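Local structure of autoinducer 2-binding protein LsrB (Clostridium saccharobutylicum DSM 13864, 6DSP) at residues 22-27 with 79-84. The protein binds the quorum-sensing signal autoinducer-2 as an LsrB-family receptor of the periplasmic-binding-protein fold. Residues are numbered along the deposited sequence; the frame is centred on the assembly and turned at random.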
loop_
_atom_site.group_PDB
_atom_site.type_symbol
_atom_site.label_atom_id
_atom_site.label_comp_id
_atom_site.label_asym_id
_atom_site.label_seq_id
_atom_site.Cartn_x
_atom_site.Cartn_y
_atom_site.Cartn_z
ATOM N N VAL A 22 7.578 -2.733 26.490
ATOM C CA VAL A 22 6.614 -2.091 25.588
ATOM C C VAL A 22 6.043 -3.103 24.624
ATOM O O VAL A 22 6.781 -3.941 24.092
ATOM C CB VAL A 22 7.277 -0.931 24.810
ATOM C CG1 VAL A 22 6.332 -0.336 23.808
ATOM C CG2 VAL A 22 7.763 0.128 25.777
ATOM N N THR A 23 4.731 -3.029 24.405
ATOM C CA THR A 23 4.065 -3.801 23.368
ATOM C C THR A 23 3.451 -2.837 22.364
ATOM O O THR A 23 2.732 -1.900 22.740
ATOM C CB THR A 23 2.974 -4.711 23.949
ATOM O OG1 THR A 23 3.561 -5.702 24.810
ATOM C CG2 THR A 23 2.210 -5.408 22.827
ATOM N N VAL A 24 3.749 -3.082 21.089
ATOM C CA VAL A 24 3.103 -2.402 19.965
ATOM C C VAL A 24 2.151 -3.382 19.298
ATOM O O VAL A 24 2.560 -4.485 18.921
ATOM C CB VAL A 24 4.143 -1.912 18.941
ATOM C CG1 VAL A 24 3.434 -1.220 17.779
ATOM C CG2 VAL A 24 5.170 -0.993 19.600
ATOM N N THR A 25 0.885 -2.980 19.136
ATOM C CA THR A 25 -0.089 -3.779 18.389
ATOM C C THR A 25 -0.015 -3.345 16.926
ATOM O O THR A 25 -0.212 -2.160 16.609
ATOM C CB THR A 25 -1.504 -3.594 18.938
ATOM O OG1 THR A 25 -1.518 -3.902 20.341
ATOM C CG2 THR A 25 -2.487 -4.483 18.204
ATOM N N PHE A 26 0.354 -4.277 16.061
ATOM C CA PHE A 26 0.584 -4.004 14.646
ATOM C C PHE A 26 -0.637 -4.512 13.895
ATOM O O PHE A 26 -0.908 -5.725 13.887
ATOM C CB PHE A 26 1.870 -4.716 14.210
ATOM C CG PHE A 26 2.290 -4.465 12.774
ATOM C CD1 PHE A 26 2.371 -3.172 12.269
ATOM C CD2 PHE A 26 2.700 -5.507 11.960
ATOM C CE1 PHE A 26 2.869 -2.947 10.973
ATOM C CE2 PHE A 26 3.165 -5.277 10.670
ATOM C CZ PHE A 26 3.222 -3.997 10.169
ATOM N N ILE A 27 -1.370 -3.597 13.276
ATOM C CA ILE A 27 -2.674 -3.907 12.692
ATOM C C ILE A 27 -2.603 -3.738 11.175
ATOM O O ILE A 27 -2.332 -2.631 10.684
ATOM C CB ILE A 27 -3.797 -3.031 13.273
ATOM C CG1 ILE A 27 -3.823 -3.143 14.807
ATOM C CG2 ILE A 27 -5.143 -3.429 12.634
ATOM C CD1 ILE A 27 -4.822 -2.221 15.488
ATOM N N THR A 79 -2.416 -2.394 25.655
ATOM C CA THR A 79 -1.293 -2.207 24.756
ATOM C C THR A 79 -0.721 -0.811 24.957
ATOM O O THR A 79 -1.427 0.132 25.345
ATOM C CB THR A 79 -1.709 -2.404 23.292
ATOM O OG1 THR A 79 -0.518 -2.561 22.521
ATOM C CG2 THR A 79 -2.516 -1.198 22.733
ATOM N N ASN A 80 0.569 -0.669 24.690
ATOM C CA ASN A 80 1.177 0.647 24.830
ATOM C C ASN A 80 1.078 1.488 23.575
ATOM O O ASN A 80 1.136 2.728 23.663
ATOM C CB ASN A 80 2.655 0.505 25.212
ATOM C CG ASN A 80 2.831 -0.342 26.453
ATOM O OD1 ASN A 80 3.314 -1.465 26.381
ATOM N ND2 ASN A 80 2.373 0.171 27.588
ATOM N N ALA A 81 0.966 0.850 22.420
ATOM C CA ALA A 81 1.010 1.579 21.158
ATOM C C ALA A 81 0.302 0.753 20.113
ATOM O O ALA A 81 0.216 -0.469 20.219
ATOM C CB ALA A 81 2.451 1.862 20.724
ATOM N N ILE A 82 -0.150 1.437 19.059
ATOM C CA ILE A 82 -0.754 0.831 17.881
ATOM C C ILE A 82 -0.020 1.380 16.669
ATOM O O ILE A 82 0.274 2.578 16.610
ATOM C CB ILE A 82 -2.248 1.188 17.801
ATOM C CG1 ILE A 82 -3.038 0.439 18.893
ATOM C CG2 ILE A 82 -2.811 0.930 16.413
ATOM C CD1 ILE A 82 -4.459 0.960 19.086
ATOM N N CYS A 83 0.248 0.515 15.709
ATOM C CA CYS A 83 0.707 0.940 14.389
ATOM C C CYS A 83 -0.225 0.289 13.379
ATOM O O CYS A 83 -0.188 -0.935 13.196
ATOM C CB CYS A 83 2.168 0.557 14.147
ATOM S SG CYS A 83 2.734 1.199 12.534
ATOM N N LEU A 84 -1.061 1.110 12.747
ATOM C CA LEU A 84 -2.220 0.686 11.955
ATOM C C LEU A 84 -2.078 1.061 10.488
ATOM O O LEU A 84 -1.706 2.199 10.175
ATOM C CB LEU A 84 -3.490 1.406 12.487
ATOM C CG LEU A 84 -4.777 1.339 11.667
ATOM C CD1 LEU A 84 -5.341 -0.063 11.702
ATOM C CD2 LEU A 84 -5.781 2.345 12.167
#
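Thr-25 and Ile-27 carry the backbone pairing of two parallel strands, 23-27 and 81-84, inclined at 22°: Thr-25 N bonds to Ala-81 O at 2.8 Å and nearly straight (175°), Cys-83 N to Thr-25 O and Ile-27 N to Cys-83 O. At the N-terminal end of the pair Asn-80 continues the pattern with its side chain: Thr-23 N meets a lone pair of Asn-80 OD1, in the plane of the amide, at 2.9 Å, while Asn-80 N returns a bond to Thr-23 O at 3.2 Å. Next to this, with OG1 anti to its own backbone N (chi1 -165°), Thr-79 turns its hydroxyl to Thr-25 OG1 at 2.7 Å, the two side chains set roughly perpendicular; either hydroxyl could be the donor. Beyond Thr-25, on the face it shares with Ile-27, Ile-82 and Leu-84, against helix 64-76, Ile-27 CD1 rests on Ile-82 CG2, and Ile-27 CG2 presses tightly on Leu-84 CD1 at 3.5 Å. The other face, under helix 273-288, pairs Val-24 CG2 with Ala-81 CB (4.1 Å) and Phe-26 CD1 with Cys-83 CB. Strand 23-27 lies between strands 53-56 and 81-84, and helix 64-76 makes the crossover from one to the other, giving the 2-1-3 strand order of the Rossmann-like lobe in periplasmic binding proteins.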